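Local coordinates for protein PA_0080 (Pseudomonas aeruginosa, PDB 3ZHN) that is the lipoprotein TssJ1 of the type VI secretion system, probably an outer-membrane-anchored part of the complex that holds the secretion machine in the envelope, at residues P45-Q50 against A119-D124. Numbering follows the deposited sequence.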
# COMPACT_ATOMS: atom_id res chain seq x y z
N PRO A 45 1.12 16.58 -4.67
CA PRO A 45 0.79 17.97 -5.09
C PRO A 45 0.50 18.12 -6.55
O PRO A 45 1.06 17.40 -7.39
CB PRO A 45 2.05 18.76 -4.65
CG PRO A 45 3.13 17.72 -4.64
CD PRO A 45 2.49 16.50 -4.10
N SER A 46 -0.26 19.13 -6.84
CA SER A 46 -0.52 19.53 -8.20
C SER A 46 0.77 20.06 -8.83
O SER A 46 1.80 20.26 -8.15
CB SER A 46 -1.47 20.68 -8.25
OG SER A 46 -0.94 21.85 -7.73
N ALA A 47 0.69 20.42 -10.11
CA ALA A 47 1.84 21.06 -10.78
C ALA A 47 2.24 22.39 -10.12
O ALA A 47 3.40 22.78 -10.29
CB ALA A 47 1.53 21.30 -12.25
N ALA A 48 1.29 23.01 -9.38
CA ALA A 48 1.55 24.24 -8.62
C ALA A 48 2.06 24.00 -7.18
O ALA A 48 2.34 24.93 -6.47
CB ALA A 48 0.37 25.11 -8.59
N GLY A 49 2.13 22.75 -6.77
CA GLY A 49 2.51 22.43 -5.41
C GLY A 49 1.38 22.42 -4.38
O GLY A 49 1.61 22.43 -3.18
N GLN A 50 0.14 22.47 -4.87
CA GLN A 50 -1.01 22.41 -3.96
C GLN A 50 -1.29 20.94 -3.61
O GLN A 50 -1.43 20.12 -4.53
CB GLN A 50 -2.25 23.00 -4.63
CG GLN A 50 -3.47 23.01 -3.74
CD GLN A 50 -4.57 23.93 -4.27
OE1 GLN A 50 -4.33 25.14 -4.57
NE2 GLN A 50 -5.78 23.39 -4.36
N ALA A 119 -1.65 6.25 -6.49
CA ALA A 119 -1.90 6.92 -7.73
C ALA A 119 -1.35 8.33 -7.72
O ALA A 119 -2.09 9.33 -7.83
CB ALA A 119 -3.39 6.95 -7.99
N TYR A 120 -0.03 8.41 -7.58
CA TYR A 120 0.66 9.71 -7.66
C TYR A 120 0.47 10.33 -9.08
O TYR A 120 0.48 9.62 -10.09
CB TYR A 120 2.16 9.60 -7.29
CG TYR A 120 2.40 9.53 -5.82
CD1 TYR A 120 2.17 10.62 -5.05
CD2 TYR A 120 2.70 8.35 -5.18
CE1 TYR A 120 2.34 10.61 -3.67
CE2 TYR A 120 2.88 8.32 -3.79
CZ TYR A 120 2.72 9.47 -3.04
OH TYR A 120 2.88 9.43 -1.67
N ARG A 121 0.36 11.66 -9.08
CA ARG A 121 0.14 12.43 -10.33
C ARG A 121 1.22 12.23 -11.40
O ARG A 121 0.90 12.09 -12.58
CB ARG A 121 -0.03 13.89 -10.01
CG ARG A 121 -0.39 14.77 -11.19
CD ARG A 121 -0.55 16.24 -10.84
NE ARG A 121 0.60 16.77 -10.15
CZ ARG A 121 1.71 17.20 -10.76
NH1 ARG A 121 1.81 17.18 -12.07
NH2 ARG A 121 2.74 17.65 -10.04
N ASP A 122 2.45 12.15 -10.94
CA ASP A 122 3.60 11.96 -11.83
C ASP A 122 4.31 10.71 -11.33
O ASP A 122 5.21 10.75 -10.47
CB ASP A 122 4.55 13.13 -11.86
CG ASP A 122 5.80 12.85 -12.70
OD1 ASP A 122 5.75 11.96 -13.60
OD2 ASP A 122 6.86 13.45 -12.42
N LEU A 123 3.97 9.60 -11.93
CA LEU A 123 4.57 8.29 -11.54
C LEU A 123 6.07 8.19 -11.82
O LEU A 123 6.79 7.51 -11.09
CB LEU A 123 3.81 7.16 -12.19
CG LEU A 123 2.37 7.06 -11.72
CD1 LEU A 123 1.65 6.05 -12.55
CD2 LEU A 123 2.16 6.77 -10.23
N ASP A 124 6.58 8.95 -12.79
CA ASP A 124 8.06 8.96 -13.06
C ASP A 124 8.88 9.36 -11.88
O ASP A 124 9.95 8.82 -11.71
CB ASP A 124 8.37 9.81 -14.32
CG ASP A 124 9.89 10.13 -14.46
OD1 ASP A 124 10.47 11.13 -13.92
OD2 ASP A 124 10.55 9.35 -15.06
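R121 reaches from the loop 119-124 to the type I turn plus G1 bulge of S46-Q50 and grips the carbonyl of P45 just before it, joining two surface loops of this two-sheet beta fold. Two nitrogens close side-on upon the single oxygen: NE lies 2.9 Å from P45 O, in the carbonyl plane on a lone pair, with a fairly straight N-H...O angle of 157°. NH2, 3.1 Å from the same P45 O, makes the more bent bond and sits tilted from that plane. The oxygen lies at the edge of the guanidinium, almost in its plane, while the S46-A47 peptide covers one face, with A47 N 3.4 Å from R121 CZ. The R121 chain is extended as far as CD (CG anti to N, chi1 -175°) and bends at chi3 (53°), carrying NE to the carbonyl; rotation about CD-NE then lays the guanidinium face along the peptide. N44 OD1 accepts from R121 N, so the residue preceding P45 also ties the loops. G49 N to S46 O closes the turn, and S46 N to Q50 O clasps its base. S46 OG folds back over it, accepting from Q50 N at 3.1 Å and, weakly, from A48 N at 3.0 Å.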